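Local coordinates for protein manganese lipoxygenase (Gaeumannomyces graminis, PDB 5FX8) that oxygenates linoleic and alpha-linolenic acids at a catalytic manganese centre, giving 11S- and 13R-hydroperoxy fatty acids as a secreted fungal lipoxygenase, at residues Q79-Y83 with T295-I299; G228-A232 with A499-I504. All blocks are in the same frame, centred on the assembly; numbering follows the deposited sequence.

Contact 1: Q79-Y83 with T295-I299; sequences QTTFY and TIPEI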
ATOM      1  N   GLN A  79      16.856 -13.222   4.138  1.00 13.15           N
ATOM      2  CA  GLN A  79      17.408 -14.331   3.403  1.00 14.42           C
ATOM      3  C   GLN A  79      16.258 -15.209   2.912  1.00 15.34           C
ATOM      4  O   GLN A  79      15.879 -16.184   3.557  1.00 14.23           O
ATOM      5  CB  GLN A  79      18.394 -15.086   4.260  1.00 14.74           C
ATOM      6  CG  GLN A  79      19.165 -16.120   3.478  1.00 19.63           C
ATOM      7  CD  GLN A  79      19.942 -15.530   2.309  1.00 24.29           C
ATOM      8  OE1 GLN A  79      20.597 -14.485   2.437  1.00 22.53           O
ATOM      9  NE2 GLN A  79      19.880 -16.202   1.163  1.00 21.62           N
ATOM     10  N   THR A  80      15.721 -14.870   1.746  1.00 15.60           N
ATOM     11  CA  THR A  80      14.698 -15.702   1.125  1.00 13.99           C
ATOM     12  C   THR A  80      15.066 -16.039  -0.312  1.00 11.68           C
ATOM     13  O   THR A  80      15.562 -17.122  -0.610  1.00 12.58           O
ATOM     14  CB  THR A  80      13.313 -15.019   1.119  1.00 13.95           C
ATOM     15  OG1 THR A  80      13.291 -13.919   0.188  1.00  9.77           O
ATOM     16  CG2 THR A  80      12.885 -14.554   2.521  1.00  9.98           C
ATOM     17  N   THR A  81      14.835 -15.094  -1.197  1.00 10.21           N
ATOM     18  CA  THR A  81      14.750 -15.302  -2.625  1.00  9.61           C
ATOM     19  C   THR A  81      15.836 -14.489  -3.318  1.00 15.54           C
ATOM     20  O   THR A  81      16.226 -13.431  -2.832  1.00 15.23           O
ATOM     21  CB  THR A  81      13.335 -14.888  -3.078  1.00 10.34           C
ATOM     22  OG1 THR A  81      12.411 -15.939  -2.832  1.00 14.94           O
ATOM     23  CG2 THR A  81      13.293 -14.534  -4.460  1.00 11.82           C
ATOM     24  N   PHE A  82      16.330 -14.982  -4.448  1.00  8.93           N
ATOM     25  CA  PHE A  82      17.300 -14.232  -5.226  1.00  9.37           C
ATOM     26  C   PHE A  82      16.704 -12.898  -5.665  1.00  9.00           C
ATOM     27  O   PHE A  82      15.529 -12.808  -6.004  1.00  8.07           O
ATOM     28  CB  PHE A  82      17.728 -15.041  -6.463  1.00  9.69           C
ATOM     29  CG  PHE A  82      18.455 -16.338  -6.161  1.00 10.29           C
ATOM     30  CD1 PHE A  82      19.453 -16.402  -5.201  1.00  9.52           C
ATOM     31  CD2 PHE A  82      18.158 -17.501  -6.871  1.00  9.57           C
ATOM     32  CE1 PHE A  82      20.123 -17.591  -4.958  1.00  9.84           C
ATOM     33  CE2 PHE A  82      18.827 -18.698  -6.610  1.00  7.94           C
ATOM     34  CZ  PHE A  82      19.796 -18.736  -5.661  1.00  8.09           C
ATOM     35  N   TYR A  83      17.513 -11.870  -5.658  1.00 13.59           N
ATOM     36  CA  TYR A  83      17.172 -10.558  -6.181  1.00  9.35           C
ATOM     37  C   TYR A  83      17.978 -10.311  -7.445  1.00 14.51           C
ATOM     38  O   TYR A  83      19.129 -10.731  -7.527  1.00 11.83           O
ATOM     39  CB  TYR A  83      17.458  -9.461  -5.152  1.00  8.00           C
ATOM     40  CG  TYR A  83      17.008  -8.091  -5.575  1.00 11.36           C
ATOM     41  CD1 TYR A  83      15.705  -7.671  -5.361  1.00  8.09           C
ATOM     42  CD2 TYR A  83      17.875  -7.220  -6.191  1.00  7.23           C
ATOM     43  CE1 TYR A  83      15.307  -6.435  -5.743  1.00  7.78           C
ATOM     44  CE2 TYR A  83      17.476  -6.002  -6.569  1.00  7.29           C
ATOM     45  CZ  TYR A  83      16.200  -5.609  -6.349  1.00  8.15           C
ATOM     46  OH  TYR A  83      15.820  -4.358  -6.744  1.00  9.40           O
ATOM     47  N   THR A 295       8.700 -11.342  -2.071  1.00  8.12           N
ATOM     48  CA  THR A 295       9.822 -12.033  -2.683  1.00  8.10           C
ATOM     49  C   THR A 295       9.442 -13.282  -3.476  1.00  8.12           C
ATOM     50  O   THR A 295      10.182 -13.647  -4.386  1.00 17.83           O
ATOM     51  CB  THR A 295      10.894 -12.388  -1.632  1.00  9.53           C
ATOM     52  OG1 THR A 295      10.342 -13.152  -0.548  1.00 15.32           O
ATOM     53  CG2 THR A 295      11.482 -11.160  -1.081  1.00  7.23           C
ATOM     54  N   ILE A 296       8.315 -13.932  -3.211  1.00 12.62           N
ATOM     55  CA  ILE A 296       7.927 -15.063  -4.067  1.00  8.83           C
ATOM     56  C   ILE A 296       7.474 -14.596  -5.457  1.00  7.74           C
ATOM     57  O   ILE A 296       7.879 -15.195  -6.472  1.00 11.85           O
ATOM     58  CB  ILE A 296       6.845 -15.924  -3.388  1.00 10.58           C
ATOM     59  CG1 ILE A 296       7.270 -16.252  -1.977  1.00  8.09           C
ATOM     60  CG2 ILE A 296       6.648 -17.206  -4.132  1.00  6.38           C
ATOM     61  CD1 ILE A 296       8.541 -16.911  -1.940  1.00  9.36           C
ATOM     62  N   PRO A 297       6.642 -13.551  -5.577  1.00  7.72           N
ATOM     63  CA  PRO A 297       6.391 -13.007  -6.915  1.00  8.49           C
ATOM     64  C   PRO A 297       7.654 -12.566  -7.623  1.00  8.03           C
ATOM     65  O   PRO A 297       7.803 -12.870  -8.805  1.00 12.85           O
ATOM     66  CB  PRO A 297       5.448 -11.827  -6.652  1.00  9.72           C
ATOM     67  CG  PRO A 297       4.796 -12.147  -5.432  1.00  8.04           C
ATOM     68  CD  PRO A 297       5.749 -12.930  -4.594  1.00 13.99           C
ATOM     69  N   GLU A 298       8.555 -11.856  -6.942  1.00  7.32           N
ATOM     70  CA  GLU A 298       9.766 -11.379  -7.597  1.00  6.98           C
ATOM     71  C   GLU A 298      10.514 -12.524  -8.250  1.00  6.95           C
ATOM     72  O   GLU A 298      10.969 -12.396  -9.384  1.00 17.60           O
ATOM     73  CB  GLU A 298      10.689 -10.666  -6.598  1.00  7.12           C
ATOM     74  CG  GLU A 298      10.416  -9.216  -6.300  1.00  5.97           C
ATOM     75  CD  GLU A 298      11.045  -8.762  -4.971  1.00 10.55           C
ATOM     76  OE1 GLU A 298      12.120  -9.246  -4.579  1.00 14.09           O
ATOM     77  OE2 GLU A 298      10.442  -7.925  -4.281  1.00 15.28           O
ATOM     78  N   ILE A 299      10.677 -13.646  -7.534  1.00  6.91           N
ATOM     79  CA  ILE A 299      11.476 -14.743  -8.068  1.00  6.83           C
ATOM     80  C   ILE A 299      10.757 -15.406  -9.231  1.00  6.37           C
ATOM     81  O   ILE A 299      11.394 -15.810 -10.208  1.00 15.10           O
ATOM     82  CB  ILE A 299      11.874 -15.743  -6.953  1.00  8.67           C
ATOM     83  CG1 ILE A 299      12.978 -16.688  -7.412  1.00  6.16           C
ATOM     84  CG2 ILE A 299      10.725 -16.588  -6.457  1.00  6.65           C
ATOM     85  CD1 ILE A 299      14.119 -16.025  -8.043  1.00  6.35           C
TER

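Contact 2: G228-A232 with A499-I504; sequences GRYAA and ALYAPI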
ATOM      1  N   GLY A 228      14.294   0.267  26.357  1.00 16.69           N
ATOM      2  CA  GLY A 228      13.107   1.072  26.523  1.00 17.73           C
ATOM      3  C   GLY A 228      11.858   0.496  25.881  1.00 22.75           C
ATOM      4  O   GLY A 228      10.782   1.080  26.038  1.00 23.53           O
ATOM      5  N   ARG A 229      11.983  -0.628  25.161  1.00 19.93           N
ATOM      6  CA  ARG A 229      10.913  -1.365  24.520  1.00 19.55           C
ATOM      7  C   ARG A 229      10.792  -2.752  25.114  1.00 19.70           C
ATOM      8  O   ARG A 229      11.761  -3.340  25.596  1.00 15.77           O
ATOM      9  CB  ARG A 229      11.144  -1.532  23.029  1.00 18.87           C
ATOM     10  CG  ARG A 229      11.449  -0.248  22.343  1.00 18.54           C
ATOM     11  CD  ARG A 229      10.355   0.790  22.465  1.00 18.00           C
ATOM     12  NE  ARG A 229      10.681   1.997  21.745  1.00 20.30           N
ATOM     13  CZ  ARG A 229      11.210   3.085  22.324  1.00 26.48           C
ATOM     14  NH1 ARG A 229      11.525   3.151  23.610  1.00 26.34           N
ATOM     15  NH2 ARG A 229      11.466   4.142  21.597  1.00 23.24           N
ATOM     16  N   TYR A 230       9.585  -3.282  25.031  1.00 16.17           N
ATOM     17  CA  TYR A 230       9.305  -4.579  25.594  1.00 16.56           C
ATOM     18  C   TYR A 230       8.367  -5.318  24.656  1.00 17.36           C
ATOM     19  O   TYR A 230       7.753  -4.720  23.775  1.00 16.11           O
ATOM     20  CB  TYR A 230       8.711  -4.421  26.984  1.00 18.98           C
ATOM     21  CG  TYR A 230       9.500  -3.498  27.851  1.00 17.87           C
ATOM     22  CD1 TYR A 230       9.278  -2.130  27.831  1.00 18.25           C
ATOM     23  CD2 TYR A 230      10.472  -3.996  28.703  1.00 19.41           C
ATOM     24  CE1 TYR A 230      10.004  -1.292  28.621  1.00 19.74           C
ATOM     25  CE2 TYR A 230      11.193  -3.171  29.513  1.00 17.47           C
ATOM     26  CZ  TYR A 230      10.964  -1.824  29.475  1.00 19.58           C
ATOM     27  OH  TYR A 230      11.700  -0.999  30.290  1.00 22.59           O
ATOM     28  N   ALA A 231       8.260  -6.630  24.850  1.00 17.14           N
ATOM     29  CA  ALA A 231       7.452  -7.458  23.968  1.00 16.13           C
ATOM     30  C   ALA A 231       7.317  -8.846  24.566  1.00 17.05           C
ATOM     31  O   ALA A 231       8.203  -9.297  25.289  1.00 19.57           O
ATOM     32  CB  ALA A 231       8.073  -7.554  22.572  1.00 15.04           C
ATOM     33  N   ALA A 232       6.224  -9.534  24.229  1.00 16.90           N
ATOM     34  CA  ALA A 232       5.991 -10.895  24.691  1.00 17.44           C
ATOM     35  C   ALA A 232       6.238 -11.863  23.540  1.00 16.01           C
ATOM     36  O   ALA A 232       6.891 -11.514  22.559  1.00 21.88           O
ATOM     37  CB  ALA A 232       4.579 -11.019  25.275  1.00 16.99           C
ATOM     38  N   ALA A 499       4.989  -0.929  19.481  1.00 13.27           N
ATOM     39  CA  ALA A 499       5.912  -1.299  20.535  1.00 13.12           C
ATOM     40  C   ALA A 499       5.223  -1.213  21.888  1.00 16.91           C
ATOM     41  O   ALA A 499       4.263  -0.465  22.063  1.00 14.34           O
ATOM     42  CB  ALA A 499       7.150  -0.395  20.527  1.00 13.20           C
ATOM     43  N   LEU A 500       5.741  -1.960  22.857  1.00 16.14           N
ATOM     44  CA  LEU A 500       5.306  -1.824  24.243  1.00 17.91           C
ATOM     45  C   LEU A 500       6.361  -1.068  25.039  1.00 18.68           C
ATOM     46  O   LEU A 500       7.560  -1.326  24.896  1.00 18.20           O
ATOM     47  CB  LEU A 500       5.046  -3.182  24.880  1.00 17.05           C
ATOM     48  CG  LEU A 500       4.173  -4.149  24.082  1.00 17.61           C
ATOM     49  CD1 LEU A 500       3.954  -5.400  24.904  1.00 21.45           C
ATOM     50  CD2 LEU A 500       2.844  -3.513  23.718  1.00 15.69           C
ATOM     51  N   TYR A 501       5.909  -0.148  25.884  1.00 18.21           N
ATOM     52  CA  TYR A 501       6.773   0.825  26.528  1.00 16.94           C
ATOM     53  C   TYR A 501       6.893   0.593  28.027  1.00 19.64           C
ATOM     54  O   TYR A 501       7.462   1.417  28.730  1.00 20.80           O
ATOM     55  CB  TYR A 501       6.277   2.242  26.217  1.00 20.11           C
ATOM     56  CG  TYR A 501       6.488   2.630  24.761  1.00 20.58           C
ATOM     57  CD1 TYR A 501       5.542   2.304  23.800  1.00 19.21           C
ATOM     58  CD2 TYR A 501       7.650   3.288  24.340  1.00 18.39           C
ATOM     59  CE1 TYR A 501       5.717   2.627  22.495  1.00 15.77           C
ATOM     60  CE2 TYR A 501       7.834   3.618  23.021  1.00 18.28           C
ATOM     61  CZ  TYR A 501       6.854   3.267  22.110  1.00 19.72           C
ATOM     62  OH  TYR A 501       6.965   3.551  20.789  1.00 27.14           O
ATOM     63  N   ALA A 502       6.407  -0.529  28.522  1.00 20.91           N
ATOM     64  CA  ALA A 502       6.538  -0.864  29.920  1.00 18.37           C
ATOM     65  C   ALA A 502       6.764  -2.360  30.006  1.00 19.65           C
ATOM     66  O   ALA A 502       6.293  -3.108  29.149  1.00 23.13           O
ATOM     67  CB  ALA A 502       5.293  -0.459  30.722  1.00 18.96           C
ATOM     68  N   PRO A 503       7.492  -2.821  31.015  1.00 21.56           N
ATOM     69  CA  PRO A 503       7.868  -4.237  31.070  1.00 20.47           C
ATOM     70  C   PRO A 503       6.665  -5.148  31.183  1.00 19.25           C
ATOM     71  O   PRO A 503       5.642  -4.798  31.772  1.00 24.32           O
ATOM     72  CB  PRO A 503       8.735  -4.321  32.331  1.00 18.61           C
ATOM     73  CG  PRO A 503       9.228  -2.978  32.512  1.00 20.10           C
ATOM     74  CD  PRO A 503       8.151  -2.049  32.077  1.00 17.66           C
ATOM     75  N   ILE A 504       6.826  -6.344  30.632  1.00 19.37           N
ATOM     76  CA  ILE A 504       5.776  -7.360  30.699  1.00 18.69           C
ATOM     77  C   ILE A 504       5.476  -7.663  32.153  1.00 19.47           C
ATOM     78  O   ILE A 504       6.396  -8.052  32.895  1.00 24.60           O
ATOM     79  CB  ILE A 504       6.209  -8.642  29.969  1.00 19.92           C
ATOM     80  CG1 ILE A 504       6.467  -8.380  28.489  1.00 18.16           C
ATOM     81  CG2 ILE A 504       5.197  -9.743  30.183  1.00 17.89           C
ATOM     82  CD1 ILE A 504       5.369  -7.708  27.828  1.00 18.87           C
TER
HETATM   83  O   HOH W   1       7.035  -4.368  21.254  1.00 20.66           O

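Contact 1: Q79-Y83 with T295-I299
A pair of threonine hydroxyls makes the one direct hydrogen bond of this contact: T80 OG1 lies 3.1 Å from T295 OG1, joining a β-hairpin loop to the long helix 268-305, which carries the manganese ligands H290 and H294 in the lipoxygenase fold. The loop, which links strands 71-73 and 83-85, lies against the helix just past H294. T81 is the most covered residue, its CB 3.8 Å from CB of T295 and its OG1 4.1 Å from CD1 of I296. P297 has no amide hydrogen, and the helix is kinked there, yet I299 N still reaches T295 O at 3.2 Å. The principle is that a loop without regular structure can be fixed through a shared partner: R329 forms a salt bridge through NE with E298 OE1 and donates from NH1 to T81 O, so the E298 side chain, about 9 Å from the manganese ion, and the loop backbone meet at one guanidinium. Next to it, the edge of the Y83 ring faces the carboxylate, CD1 lying 4.0 Å from E298 OE1.

Contact 2: G228-A232 with A499-I504
Two extended loops run antiparallel here and touch through a single β-bridge, Y230 with L500, an antiparallel hydrogen-bonded pair whose CA atoms are 5.0 Å apart. One side of the pair is direct, Y230 N donating to L500 O at 2.8 Å. The return link is made by a water, which donates to Y230 O at 2.6 Å and accepts from L500 N at 3.2 Å; it lies beside the pair and links two atoms that are themselves 3.5 Å apart, Y230 O to L500 N. A CA-H...O contact from R229 CA to L500 O, 3.4 Å, supplements the bridge. Beyond it the 499-504 backbone curves round the Y230 ring, one face of which packs on A502 C and P503 CA, and P503 CG sits 4.0 Å from the ring centroid in a CH-pi contact. On the other side of the bridge, Y501 CE2 lies over one face of the R229 guanidinium, 3.5 Å from R229 CZ, while R229 NH1 makes a weak hydrogen bond, 3.3 Å, to G228 O. G228 itself has a positive phi of 77°, where a CB would press on the preceding carbonyl. Farther along, A232 CB meets I504 CD1 at 4.3 Å, and L500 and I504 turn to M277 on helix 268-305. The chemistry is thus mixed: one backbone bond and one bridging water set the pairing, whereas Y230 has the largest covered area, 122 Å², which implies that two irregular loops can be joined without extending a sheet.

From the N terminus the chain first passes 79-83, in the loop between strands 71-73 and 83-85, then 228-232, on the way from strand 212-216 to strand 235-241. Helix 268-305 follows; its residues 295-299 return to the first loop, and contact 1 closes. Much later, beyond helix 485-490, residues 499-504 come back to 228-232 and contact 2 closes. The two closures therefore cross rather than nest. Their centres are 32 Å apart and their nearest atoms about 21 Å, so they do not touch, but helix 268-305 serves both: contact 1 uses 295-299, whereas M277 of its earlier part meets contact 2.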